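Local coordinates for protein chorismate synthase (Aquifex aeolicus, PDB 1Q1L) that probably catalyses the anti-1,4-elimination of phosphate from 5-enolpyruvylshikimate-3-phosphate to give chorismate, with reduced FMN as cofactor, at residues 192-195 against 196-200; 214-217 against 218-222; 244-247 against 248-252; 274-277 against 278-282; 393-396 against 397-401. All coordinates share one frame; numbering follows the deposited sequence.

Contact 1: residues 192-195 against 196-200; sequences SYHE and KAEDS
One helical turn apart, E198 lays its carboxylate over one face of the H194 imidazole, near the CE1-NE2 side, the planes 5° apart. E198 CG sits over the same face, 3.9 Å from H194 CE1. OE2 of E198 stands above NE2 of H194, 3.9 Å away, off the ring plane in which an N-H would point; it is held by salt bridges to R203 and R46. E198 folds at its second torsion (chi2 -60°), which brings the carboxylate over the ring.

On another flank K196 runs beside Y193 in the same direction. Its NZ ends at the ring edge, near the ring plane and 4.0 Å from CD1 of Y193, and its cation-pi partner is instead F206. The Y193 ring also makes edge-to-face contacts with Y183 and F166.

Behind these side chains, K196 N bonds to S192 O at 3.0 Å and A197 N to Y193 O at 2.9 Å. E198 N divides itself between H194 O, at 3.1 Å, and E195 O, a weak bond at 3.2 Å. The weak i-3 bond joins the i-4 bond at E198, and with the type I beta turn A197-S200 this is typical of a helix running out into a turn.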
loop_
_atom_site.group_PDB
_atom_site.type_symbol
_atom_site.label_atom_id
_atom_site.label_comp_id
_atom_site.label_asym_id
_atom_site.label_seq_id
_atom_site.Cartn_x
_atom_site.Cartn_y
_atom_site.Cartn_z
ATOM N N SER A 192 15.746 -15.095 30.552
ATOM C CA SER A 192 16.325 -14.827 31.859
ATOM C C SER A 192 16.769 -13.372 31.965
ATOM O O SER A 192 16.472 -12.690 32.948
ATOM C CB SER A 192 17.526 -15.752 32.092
ATOM O OG SER A 192 18.258 -15.369 33.241
ATOM N N TYR A 193 17.485 -12.901 30.949
ATOM C CA TYR A 193 17.966 -11.528 30.944
ATOM C C TYR A 193 16.816 -10.529 30.926
ATOM O O TYR A 193 16.896 -9.468 31.542
ATOM C CB TYR A 193 18.887 -11.289 29.742
ATOM C CG TYR A 193 20.178 -12.079 29.791
ATOM C CD1 TYR A 193 20.816 -12.335 31.008
ATOM C CD2 TYR A 193 20.784 -12.537 28.625
ATOM C CE1 TYR A 193 22.027 -13.024 31.059
ATOM C CE2 TYR A 193 21.996 -13.228 28.663
ATOM C CZ TYR A 193 22.610 -13.465 29.882
ATOM O OH TYR A 193 23.815 -14.123 29.928
ATOM N N HIS A 194 15.744 -10.863 30.213
ATOM C CA HIS A 194 14.596 -9.973 30.154
ATOM C C HIS A 194 13.931 -9.895 31.524
ATOM O O HIS A 194 13.563 -8.812 31.986
ATOM C CB HIS A 194 13.585 -10.467 29.112
ATOM C CG HIS A 194 12.305 -9.691 29.105
ATOM N ND1 HIS A 194 11.194 -10.081 29.821
ATOM C CD2 HIS A 194 11.975 -8.527 28.501
ATOM C CE1 HIS A 194 10.234 -9.188 29.660
ATOM N NE2 HIS A 194 10.682 -8.235 28.864
ATOM N N GLU A 195 13.788 -11.045 32.175
ATOM C CA GLU A 195 13.166 -11.089 33.493
ATOM C C GLU A 195 13.954 -10.244 34.488
ATOM O O GLU A 195 13.369 -9.503 35.274
ATOM C CB GLU A 195 13.072 -12.531 33.994
ATOM C CG GLU A 195 12.076 -13.398 33.242
ATOM C CD GLU A 195 10.639 -12.961 33.462
ATOM O OE1 GLU A 195 10.199 -12.940 34.633
ATOM O OE2 GLU A 195 9.947 -12.640 32.467
ATOM N N LYS A 196 15.278 -10.345 34.454
ATOM C CA LYS A 196 16.100 -9.561 35.369
ATOM C C LYS A 196 16.021 -8.079 35.019
ATOM O O LYS A 196 15.971 -7.228 35.903
ATOM C CB LYS A 196 17.555 -10.048 35.347
ATOM C CG LYS A 196 17.767 -11.354 36.112
ATOM C CD LYS A 196 19.236 -11.764 36.182
ATOM C CE LYS A 196 19.745 -12.300 34.848
ATOM N NZ LYS A 196 21.171 -12.742 34.922
ATOM N N ALA A 197 16.000 -7.771 33.725
ATOM C CA ALA A 197 15.908 -6.383 33.294
ATOM C C ALA A 197 14.664 -5.746 33.909
ATOM O O ALA A 197 14.655 -4.556 34.228
ATOM C CB ALA A 197 15.837 -6.308 31.781
ATOM N N GLU A 198 13.614 -6.543 34.069
ATOM C CA GLU A 198 12.378 -6.046 34.652
ATOM C C GLU A 198 12.577 -5.672 36.116
ATOM O O GLU A 198 11.750 -4.974 36.700
ATOM C CB GLU A 198 11.270 -7.091 34.519
ATOM C CG GLU A 198 10.871 -7.348 33.079
ATOM C CD GLU A 198 10.353 -6.100 32.398
ATOM O OE1 GLU A 198 9.208 -5.690 32.688
ATOM O OE2 GLU A 198 11.097 -5.515 31.585
ATOM N N ASP A 199 13.674 -6.135 36.711
ATOM C CA ASP A 199 13.968 -5.812 38.104
ATOM C C ASP A 199 15.070 -4.770 38.175
ATOM O O ASP A 199 15.670 -4.551 39.227
ATOM C CB ASP A 199 14.402 -7.060 38.871
ATOM C CG ASP A 199 13.263 -8.018 39.106
ATOM O OD1 ASP A 199 12.200 -7.564 39.580
ATOM O OD2 ASP A 199 13.427 -9.222 38.825
ATOM N N SER A 200 15.338 -4.126 37.048
ATOM C CA SER A 200 16.376 -3.113 36.990
ATOM C C SER A 200 15.758 -1.757 36.712
ATOM O O SER A 200 14.812 -1.638 35.930
ATOM C CB SER A 200 17.393 -3.456 35.897
ATOM O OG SER A 200 18.375 -2.442 35.786
#

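Contact 2: residues 214-217 against 218-222; sequences KTYI and DEVKE
Y216 and V220 meet one turn apart on helix 210-221, an i to i+4 aromatic-aliphatic pair near the end of that helix.

The aromatic part is a CH-pi contact: V220 CG2 lies over one face of the Y216 ring, 4.0 Å from its centroid and 17° off the normal, displaced toward the rim so that CZ of Y216 is nearest at 3.8 Å. With CG anti to the backbone N (chi1 169°), the ring stands out from the helix with one face turned to V220 CG2, and its OH continues to the backbone N of Q172. With an alanine here, V220 CG2 would probably lose the ring face it rests on, and the N of Q172 its hydroxyl partner. F281 of the second subunit also packs on V220, which places this face at a subunit boundary.

The purely aliphatic part joins I217 and K221, which lie side by side with CG2 of I217 3.6 Å from CG of K221.

Among polar groups, K214 NZ forms a salt bridge with E201. The backbone bonds include E219 N to T215 O at 2.8 Å, and I217 O is gripped twice: K221 N approaches almost in line with the carbonyl at 2.8 Å, whereas V220 N, at 2.7 Å, stands 57° out of its plane.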
loop_
_atom_site.group_PDB
_atom_site.type_symbol
_atom_site.label_atom_id
_atom_site.label_comp_id
_atom_site.label_asym_id
_atom_site.label_seq_id
_atom_site.Cartn_x
_atom_site.Cartn_y
_atom_site.Cartn_z
ATOM N N LYS A 214 24.050 3.733 38.069
ATOM C CA LYS A 214 23.456 4.974 38.549
ATOM C C LYS A 214 24.547 5.978 38.912
ATOM O O LYS A 214 24.346 7.186 38.820
ATOM C CB LYS A 214 22.572 4.707 39.767
ATOM C CG LYS A 214 21.540 3.612 39.555
ATOM C CD LYS A 214 20.152 4.049 39.993
ATOM C CE LYS A 214 20.095 4.383 41.475
ATOM N NZ LYS A 214 18.739 4.853 41.888
ATOM N N THR A 215 25.703 5.469 39.324
ATOM C CA THR A 215 26.821 6.325 39.692
ATOM C C THR A 215 27.416 6.971 38.445
ATOM O O THR A 215 27.524 8.195 38.359
ATOM C CB THR A 215 27.921 5.522 40.418
ATOM O OG1 THR A 215 27.413 5.049 41.672
ATOM C CG2 THR A 215 29.149 6.392 40.662
ATOM N N TYR A 216 27.803 6.140 37.482
ATOM C CA TYR A 216 28.374 6.632 36.234
ATOM C C TYR A 216 27.470 7.700 35.631
ATOM O O TYR A 216 27.933 8.760 35.210
ATOM C CB TYR A 216 28.528 5.485 35.235
ATOM C CG TYR A 216 28.855 5.938 33.830
ATOM C CD1 TYR A 216 30.129 6.398 33.501
ATOM C CD2 TYR A 216 27.886 5.908 32.825
ATOM C CE1 TYR A 216 30.434 6.814 32.204
ATOM C CE2 TYR A 216 28.179 6.322 31.527
ATOM C CZ TYR A 216 29.453 6.770 31.222
ATOM O OH TYR A 216 29.753 7.158 29.936
ATOM N N ILE A 217 26.175 7.404 35.590
ATOM C CA ILE A 217 25.198 8.321 35.029
ATOM C C ILE A 217 25.251 9.691 35.697
ATOM O O ILE A 217 25.531 10.691 35.038
ATOM C CB ILE A 217 23.771 7.735 35.136
ATOM C CG1 ILE A 217 23.674 6.471 34.272
ATOM C CG2 ILE A 217 22.742 8.764 34.687
ATOM C CD1 ILE A 217 22.321 5.802 34.295
ATOM N N ASP A 218 24.988 9.737 36.999
ATOM C CA ASP A 218 25.020 10.998 37.732
ATOM C C ASP A 218 26.375 11.664 37.537
ATOM O O ASP A 218 26.472 12.886 37.432
ATOM C CB ASP A 218 24.776 10.757 39.221
ATOM C CG ASP A 218 23.435 10.105 39.491
ATOM O OD1 ASP A 218 22.409 10.634 39.015
ATOM O OD2 ASP A 218 23.405 9.067 40.185
ATOM N N GLU A 219 27.419 10.844 37.486
ATOM C CA GLU A 219 28.780 11.326 37.289
ATOM C C GLU A 219 28.881 12.076 35.963
ATOM O O GLU A 219 29.743 12.938 35.789
ATOM C CB GLU A 219 29.751 10.140 37.292
ATOM C CG GLU A 219 31.191 10.482 36.939
ATOM C CD GLU A 219 32.078 9.247 36.878
ATOM O OE1 GLU A 219 32.249 8.584 37.923
ATOM O OE2 GLU A 219 32.598 8.936 35.781
ATOM N N VAL A 220 27.991 11.740 35.033
ATOM C CA VAL A 220 27.971 12.367 33.717
ATOM C C VAL A 220 26.967 13.511 33.646
ATOM O O VAL A 220 27.246 14.555 33.056
ATOM C CB VAL A 220 27.621 11.335 32.619
ATOM C CG1 VAL A 220 27.404 12.037 31.282
ATOM C CG2 VAL A 220 28.737 10.304 32.500
ATOM N N LYS A 221 25.801 13.313 34.253
ATOM C CA LYS A 221 24.755 14.328 34.241
ATOM C C LYS A 221 25.162 15.595 34.986
ATOM O O LYS A 221 24.575 16.657 34.783
ATOM C CB LYS A 221 23.459 13.762 34.833
ATOM C CG LYS A 221 23.109 12.355 34.343
ATOM C CD LYS A 221 23.272 12.200 32.829
ATOM C CE LYS A 221 22.200 12.943 32.042
ATOM N NZ LYS A 221 20.863 12.298 32.163
ATOM N N GLU A 222 26.168 15.483 35.850
ATOM C CA GLU A 222 26.648 16.638 36.601
ATOM C C GLU A 222 27.541 17.494 35.709
ATOM O O GLU A 222 27.848 18.641 36.035
ATOM C CB GLU A 222 27.426 16.192 37.843
ATOM C CG GLU A 222 26.560 15.560 38.925
ATOM C CD GLU A 222 27.344 15.233 40.185
ATOM O OE1 GLU A 222 27.946 16.159 40.771
ATOM O OE2 GLU A 222 27.355 14.054 40.595
#

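Contact 3: residues 244-247 against 248-252; sequences SHIQ and WDRRI
S244 OG lies over one face of the R250 guanidinium, beyond S244 CB, the nearer atom at 3.1 Å from NH1 of R250, in a compact, buried turn before helix 252-261. The W248 ring carries D249 CB over its centre, 3.8 Å above the plane, and also meets F11 of the second subunit with ring planes about 5° apart. At the edge of the R251 guanidinium, in its plane, sits a water.

S244 forms an ST turn: its OG accepts from I246 N at 3.3 Å and 169°, and also pairs with Y125 OH of the second subunit. The R250 stem crosses I246, with CD of R250 3.6 Å from CG1 of I246, before NH1 reaches E377 in a salt bridge. A leucine in place of R250 would probably leave E377 without its ionic mate and S244 without the flat group packed against its side chain.

The R250 backbone closes the turn, its N bonding to Q247 O and its O accepting from S244 N, each at 3.0 Å. D249 salt-bridges R10 of the third subunit. R251, at the N-cap position, is linked to H245 by the water, which donates to H245 O and accepts from R251 NE, both at 2.7 Å.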
loop_
_atom_site.group_PDB
_atom_site.type_symbol
_atom_site.label_atom_id
_atom_site.label_comp_id
_atom_site.label_asym_id
_atom_site.label_seq_id
_atom_site.Cartn_x
_atom_site.Cartn_y
_atom_site.Cartn_z
ATOM N N SER A 244 9.933 -13.154 3.374
ATOM C CA SER A 244 10.183 -13.868 2.129
ATOM C C SER A 244 11.340 -13.273 1.353
ATOM O O SER A 244 11.641 -12.092 1.471
ATOM C CB SER A 244 8.929 -13.858 1.249
ATOM O OG SER A 244 9.162 -14.531 0.019
ATOM N N HIS A 245 11.975 -14.105 0.540
ATOM C CA HIS A 245 13.117 -13.690 -0.263
ATOM C C HIS A 245 12.726 -13.275 -1.680
ATOM O O HIS A 245 13.541 -12.712 -2.401
ATOM C CB HIS A 245 14.095 -14.855 -0.359
ATOM C CG HIS A 245 13.542 -16.026 -1.110
ATOM N ND1 HIS A 245 13.713 -16.187 -2.467
ATOM C CD2 HIS A 245 12.743 -17.043 -0.709
ATOM C CE1 HIS A 245 13.042 -17.252 -2.871
ATOM N NE2 HIS A 245 12.444 -17.788 -1.824
ATOM N N ILE A 246 11.486 -13.543 -2.078
ATOM C CA ILE A 246 11.051 -13.235 -3.442
ATOM C C ILE A 246 11.099 -11.778 -3.901
ATOM O O ILE A 246 11.270 -11.511 -5.091
ATOM C CB ILE A 246 9.631 -13.809 -3.729
ATOM C CG1 ILE A 246 8.575 -13.112 -2.883
ATOM C CG2 ILE A 246 9.607 -15.301 -3.422
ATOM C CD1 ILE A 246 7.156 -13.468 -3.308
ATOM N N GLN A 247 10.941 -10.835 -2.981
ATOM C CA GLN A 247 11.001 -9.422 -3.341
ATOM C C GLN A 247 11.706 -8.708 -2.193
ATOM O O GLN A 247 11.558 -9.097 -1.033
ATOM C CB GLN A 247 9.592 -8.858 -3.559
ATOM C CG GLN A 247 9.532 -7.580 -4.397
ATOM C CD GLN A 247 10.000 -7.780 -5.841
ATOM O OE1 GLN A 247 9.855 -8.859 -6.412
ATOM N NE2 GLN A 247 10.542 -6.727 -6.437
ATOM N N TRP A 248 12.470 -7.670 -2.520
ATOM C CA TRP A 248 13.249 -6.943 -1.526
ATOM C C TRP A 248 12.448 -6.465 -0.320
ATOM O O TRP A 248 12.913 -6.585 0.816
ATOM C CB TRP A 248 13.964 -5.744 -2.172
ATOM C CG TRP A 248 13.050 -4.610 -2.517
ATOM C CD1 TRP A 248 12.190 -4.540 -3.575
ATOM C CD2 TRP A 248 12.841 -3.416 -1.751
ATOM N NE1 TRP A 248 11.456 -3.381 -3.514
ATOM C CE2 TRP A 248 11.835 -2.671 -2.404
ATOM C CE3 TRP A 248 13.406 -2.904 -0.575
ATOM C CZ2 TRP A 248 11.376 -1.442 -1.921
ATOM C CZ3 TRP A 248 12.953 -1.680 -0.093
ATOM C CH2 TRP A 248 11.945 -0.962 -0.769
ATOM N N ASP A 249 11.248 -5.936 -0.564
ATOM C CA ASP A 249 10.417 -5.419 0.518
ATOM C C ASP A 249 9.724 -6.475 1.372
ATOM O O ASP A 249 9.043 -6.132 2.334
ATOM C CB ASP A 249 9.371 -4.428 -0.021
ATOM C CG ASP A 249 8.574 -4.984 -1.196
ATOM O OD1 ASP A 249 8.522 -6.219 -1.371
ATOM O OD2 ASP A 249 7.985 -4.175 -1.945
ATOM N N ARG A 250 9.891 -7.751 1.038
ATOM C CA ARG A 250 9.266 -8.816 1.820
ATOM C C ARG A 250 10.242 -9.457 2.807
ATOM O O ARG A 250 9.846 -10.195 3.708
ATOM C CB ARG A 250 8.686 -9.889 0.900
ATOM C CG ARG A 250 7.413 -9.470 0.171
ATOM C CD ARG A 250 7.092 -10.456 -0.947
ATOM N NE ARG A 250 5.875 -11.236 -0.722
ATOM C CZ ARG A 250 5.614 -11.948 0.373
ATOM N NH1 ARG A 250 6.481 -11.984 1.378
ATOM N NH2 ARG A 250 4.487 -12.643 0.453
ATOM N N ARG A 251 11.521 -9.164 2.641
ATOM C CA ARG A 251 12.541 -9.720 3.520
ATOM C C ARG A 251 12.314 -9.273 4.957
ATOM O O ARG A 251 12.206 -8.075 5.234
ATOM C CB ARG A 251 13.917 -9.298 3.022
ATOM C CG ARG A 251 14.301 -10.014 1.735
ATOM C CD ARG A 251 15.597 -9.490 1.138
ATOM N NE ARG A 251 16.283 -10.544 0.403
ATOM C CZ ARG A 251 17.235 -11.313 0.920
ATOM N NH1 ARG A 251 17.625 -11.135 2.176
ATOM N NH2 ARG A 251 17.780 -12.275 0.190
ATOM N N ILE A 252 12.246 -10.246 5.865
ATOM C CA ILE A 252 11.991 -9.968 7.271
ATOM C C ILE A 252 13.005 -9.019 7.916
ATOM O O ILE A 252 12.636 -8.171 8.733
ATOM C CB ILE A 252 11.910 -11.294 8.084
ATOM C CG1 ILE A 252 11.252 -11.039 9.437
ATOM C CG2 ILE A 252 13.298 -11.885 8.283
ATOM C CD1 ILE A 252 9.824 -10.549 9.327
HETATM O O HOH W 1 15.058 -10.452 -2.023
#

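Contact 4: residues 274-277 against 278-282; sequences GFEA and ARRFG
One face of the R279 guanidinium is turned to F275 O, which stands 3.5 Å from its plane, over its centre. The same group runs past the F275 side chain, with the ring and guanidinium planes 27° apart and NH2 of R279 3.6 Å from CB of F275. R279 is extended from CG to NE, and its first torsion (chi1 -44°) turns the arm back along the preceding turn. The oxygen meets the guanidinium's face rather than its N-H edge, so the attraction is likely to be electrostatic.

E276 crosses R279 at about a right angle, its carboxylate turned 80° from the guanidinium. The touch is with the aliphatic arm, OE2 of E276 to CD of R279 at 3.9 Å, while the opposite charges remain beyond salt-bridge range. R280 passes E276 differently: its NE comes 3.9 Å from CG of E276, and OE2 of E276 is 4.4 Å from that NE.

The backbone is held mainly by i to i+3 bonds, A278 N to F275 O and R279 N to E276 O, each 3.1 Å, with a weak one from R280 N to A277 O; A278 N adds a weak one to G274 O. Second-subunit residues A322 and M323 pack against F275 and A278. Overlapping bonds with helical angles at 275-277 are typical of a short, irregular helix-like turn, here in the interface loop between strands 266-271 and 289-292.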
loop_
_atom_site.group_PDB
_atom_site.type_symbol
_atom_site.label_atom_id
_atom_site.label_comp_id
_atom_site.label_asym_id
_atom_site.label_seq_id
_atom_site.Cartn_x
_atom_site.Cartn_y
_atom_site.Cartn_z
ATOM N N GLY A 274 25.673 -8.810 13.505
ATOM C CA GLY A 274 25.795 -7.525 12.827
ATOM C C GLY A 274 27.160 -7.116 12.287
ATOM O O GLY A 274 27.792 -7.858 11.538
ATOM N N PHE A 275 27.598 -5.912 12.648
ATOM C CA PHE A 275 28.887 -5.387 12.209
ATOM C C PHE A 275 30.052 -6.282 12.632
ATOM O O PHE A 275 31.053 -6.377 11.927
ATOM C CB PHE A 275 29.085 -3.961 12.737
ATOM C CG PHE A 275 28.368 -2.915 11.923
ATOM C CD1 PHE A 275 28.982 -2.338 10.813
ATOM C CD2 PHE A 275 27.059 -2.550 12.230
ATOM C CE1 PHE A 275 28.298 -1.413 10.018
ATOM C CE2 PHE A 275 26.362 -1.625 11.442
ATOM C CZ PHE A 275 26.983 -1.057 10.335
ATOM N N GLU A 276 29.917 -6.948 13.771
ATOM C CA GLU A 276 30.974 -7.839 14.235
ATOM C C GLU A 276 31.090 -9.013 13.271
ATOM O O GLU A 276 32.183 -9.525 13.036
ATOM C CB GLU A 276 30.667 -8.355 15.639
ATOM C CG GLU A 276 31.812 -9.150 16.247
ATOM C CD GLU A 276 33.113 -8.359 16.260
ATOM O OE1 GLU A 276 33.177 -7.322 16.955
ATOM O OE2 GLU A 276 34.067 -8.766 15.567
ATOM N N ALA A 277 29.954 -9.427 12.709
ATOM C CA ALA A 277 29.914 -10.543 11.767
ATOM C C ALA A 277 30.653 -10.220 10.478
ATOM O O ALA A 277 31.125 -11.119 9.786
ATOM C CB ALA A 277 28.465 -10.909 11.444
ATOM N N ALA A 278 30.733 -8.936 10.151
ATOM C CA ALA A 278 31.409 -8.499 8.936
ATOM C C ALA A 278 32.924 -8.497 9.103
ATOM O O ALA A 278 33.654 -8.330 8.129
ATOM C CB ALA A 278 30.929 -7.102 8.544
ATOM N N ARG A 279 33.389 -8.683 10.335
ATOM C CA ARG A 279 34.821 -8.700 10.626
ATOM C C ARG A 279 35.327 -10.120 10.868
ATOM O O ARG A 279 36.528 -10.335 11.026
ATOM C CB ARG A 279 35.121 -7.862 11.869
ATOM C CG ARG A 279 34.405 -6.533 11.899
ATOM C CD ARG A 279 34.724 -5.747 13.160
ATOM N NE ARG A 279 33.738 -4.695 13.399
ATOM C CZ ARG A 279 33.384 -3.775 12.505
ATOM N NH1 ARG A 279 33.934 -3.765 11.297
ATOM N NH2 ARG A 279 32.472 -2.862 12.815
ATOM N N ARG A 280 34.409 -11.083 10.900
ATOM C CA ARG A 280 34.776 -12.471 11.148
ATOM C C ARG A 280 34.842 -13.316 9.887
ATOM O O ARG A 280 34.426 -12.885 8.815
ATOM C CB ARG A 280 33.781 -13.118 12.111
ATOM C CG ARG A 280 33.746 -12.522 13.509
ATOM C CD ARG A 280 32.872 -13.394 14.390
ATOM N NE ARG A 280 32.788 -12.927 15.769
ATOM C CZ ARG A 280 32.185 -13.607 16.738
ATOM N NH1 ARG A 280 31.620 -14.777 16.474
ATOM N NH2 ARG A 280 32.145 -13.118 17.969
ATOM N N PHE A 281 35.370 -14.526 10.032
ATOM C CA PHE A 281 35.475 -15.461 8.919
ATOM C C PHE A 281 34.143 -16.182 8.765
ATOM O O PHE A 281 33.435 -16.408 9.745
ATOM C CB PHE A 281 36.581 -16.489 9.185
ATOM C CG PHE A 281 37.964 -15.903 9.209
ATOM C CD1 PHE A 281 38.495 -15.297 8.075
ATOM C CD2 PHE A 281 38.735 -15.950 10.367
ATOM C CE1 PHE A 281 39.780 -14.744 8.092
ATOM C CE2 PHE A 281 40.020 -15.403 10.395
ATOM C CZ PHE A 281 40.541 -14.798 9.252
ATOM N N GLY A 282 33.804 -16.541 7.536
ATOM C CA GLY A 282 32.553 -17.235 7.302
ATOM C C GLY A 282 32.320 -18.383 8.269
ATOM O O GLY A 282 31.213 -18.558 8.778
#

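Contact 5: residues 393-396 against 397-401; sequences DYVN and HVKSF
In the last two turns of helix 384-399, Y394 and V398 form an i to i+4 CH-pi pair. V398 CG2 lies over one face of the ring, 3.8 Å from its centroid and 24° off the normal, closest to CE1 of Y394 at 3.6 Å. A trans first torsion (chi1 177°) sets the Y394 ring against this methyl, and its OH is hydrogen-bonded to P240 O. I123 of the second subunit packs on both residues.

V395 and K399 lie side by side. The lysine is extended until a final bend at chi4 brings NZ 3.3 Å from CG1 of V395, a close approach of the ammonium to a methyl with no polar bond.

H397 bonds through NE2 to N126 of the second subunit, while its ND1 is buried with no partner in the model. D393 OD2 forms a salt bridge with K389 of the third subunit.

K399 N still makes a straight i-4 bond to V395 O, at 3.0 Å and 179°. At S400, the first residue to leave helical angles, hydroxyl and backbone N both donate to N396 O, at 2.9 Å and 3.3 Å. A serine hydroxyl that doubles the last i-4 backbone bond thus ends a C-terminal helix set at the tetramer interface.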
loop_
_atom_site.group_PDB
_atom_site.type_symbol
_atom_site.label_atom_id
_atom_site.label_comp_id
_atom_site.label_asym_id
_atom_site.label_seq_id
_atom_site.Cartn_x
_atom_site.Cartn_y
_atom_site.Cartn_z
ATOM N N ASP A 393 -0.834 -26.725 11.751
ATOM C CA ASP A 393 -0.578 -27.519 10.559
ATOM C C ASP A 393 0.771 -27.124 9.966
ATOM O O ASP A 393 1.556 -27.979 9.562
ATOM C CB ASP A 393 -1.684 -27.304 9.517
ATOM C CG ASP A 393 -2.999 -27.969 9.904
ATOM O OD1 ASP A 393 -3.017 -28.767 10.872
ATOM O OD2 ASP A 393 -4.017 -27.703 9.227
ATOM N N TYR A 394 1.042 -25.824 9.927
ATOM C CA TYR A 394 2.295 -25.332 9.377
ATOM C C TYR A 394 3.513 -25.764 10.190
ATOM O O TYR A 394 4.550 -26.117 9.626
ATOM C CB TYR A 394 2.270 -23.807 9.263
ATOM C CG TYR A 394 3.576 -23.254 8.761
ATOM C CD1 TYR A 394 4.461 -22.614 9.624
ATOM C CD2 TYR A 394 3.969 -23.452 7.436
ATOM C CE1 TYR A 394 5.714 -22.191 9.183
ATOM C CE2 TYR A 394 5.216 -23.034 6.985
ATOM C CZ TYR A 394 6.082 -22.409 7.859
ATOM O OH TYR A 394 7.315 -22.006 7.413
ATOM N N VAL A 395 3.396 -25.721 11.512
ATOM C CA VAL A 395 4.497 -26.130 12.371
ATOM C C VAL A 395 4.752 -27.627 12.199
ATOM O O VAL A 395 5.897 -28.079 12.263
ATOM C CB VAL A 395 4.190 -25.816 13.845
ATOM C CG1 VAL A 395 5.195 -26.511 14.744
ATOM C CG2 VAL A 395 4.246 -24.309 14.065
ATOM N N ASN A 396 3.679 -28.384 11.981
ATOM C CA ASN A 396 3.768 -29.827 11.769
ATOM C C ASN A 396 4.491 -30.087 10.459
ATOM O O ASN A 396 5.253 -31.039 10.338
ATOM C CB ASN A 396 2.370 -30.449 11.720
ATOM C CG ASN A 396 1.763 -30.631 13.099
ATOM O OD1 ASN A 396 0.550 -30.779 13.240
ATOM N ND2 ASN A 396 2.610 -30.633 14.123
ATOM N N HIS A 397 4.239 -29.225 9.480
ATOM C CA HIS A 397 4.867 -29.329 8.172
ATOM C C HIS A 397 6.352 -29.019 8.306
ATOM O O HIS A 397 7.191 -29.673 7.686
ATOM C CB HIS A 397 4.204 -28.347 7.204
ATOM C CG HIS A 397 4.975 -28.124 5.941
ATOM N ND1 HIS A 397 5.726 -26.988 5.720
ATOM C CD2 HIS A 397 5.113 -28.888 4.832
ATOM C CE1 HIS A 397 6.293 -27.063 4.529
ATOM N NE2 HIS A 397 5.937 -28.206 3.971
ATOM N N VAL A 398 6.677 -28.021 9.119
ATOM C CA VAL A 398 8.070 -27.658 9.323
ATOM C C VAL A 398 8.830 -28.819 9.959
ATOM O O VAL A 398 9.827 -29.286 9.409
ATOM C CB VAL A 398 8.205 -26.414 10.226
ATOM C CG1 VAL A 398 9.673 -26.135 10.508
ATOM C CG2 VAL A 398 7.562 -25.213 9.551
ATOM N N LYS A 399 8.347 -29.285 11.108
ATOM C CA LYS A 399 8.977 -30.384 11.838
ATOM C C LYS A 399 9.259 -31.637 11.015
ATOM O O LYS A 399 10.275 -32.304 11.214
ATOM C CB LYS A 399 8.122 -30.781 13.043
ATOM C CG LYS A 399 8.276 -29.883 14.257
ATOM C CD LYS A 399 7.371 -30.343 15.397
ATOM C CE LYS A 399 7.639 -29.556 16.673
ATOM N NZ LYS A 399 7.523 -28.091 16.455
ATOM N N SER A 400 8.365 -31.963 10.092
ATOM C CA SER A 400 8.537 -33.162 9.285
ATOM C C SER A 400 9.154 -32.919 7.913
ATOM O O SER A 400 9.241 -33.840 7.102
ATOM C CB SER A 400 7.185 -33.864 9.121
ATOM O OG SER A 400 6.248 -33.023 8.470
ATOM N N PHE A 401 9.598 -31.694 7.652
ATOM C CA PHE A 401 10.170 -31.383 6.350
ATOM C C PHE A 401 11.429 -32.190 6.047
ATOM O O PHE A 401 11.463 -32.807 4.961
ATOM C CB PHE A 401 10.480 -29.888 6.228
ATOM C CG PHE A 401 10.604 -29.421 4.806
ATOM C CD1 PHE A 401 9.490 -29.399 3.973
ATOM C CD2 PHE A 401 11.836 -29.047 4.281
ATOM C CE1 PHE A 401 9.601 -29.015 2.640
ATOM C CE2 PHE A 401 11.956 -28.661 2.949
ATOM C CZ PHE A 401 10.835 -28.647 2.128
ATOM O OXT PHE A 401 12.361 -32.186 6.886
#

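In the fold
Contact 3 is the most buried of the five, and contacts 1 and 5 lie at the surface of the chain, with 2 and 4 between. Contacts 1, 2 and 5 each sit on the last turns of a helix, two of them on the successive helices 187-197 and 210-221, whereas 3 and 4 shape loops. Aromatic-valine CH-pi pairs recur in 2 and 5, although their centres are about 52 Å apart. In contact 1 a carboxylate held by arginines lies over an imidazole. Arginines are prominent in both loops: R250 is salt-bridged in contact 3, whereas R279 turns its face to a carbonyl oxygen in contact 4. Contact 1 touches no other subunit; contacts 3 and 5 meet two.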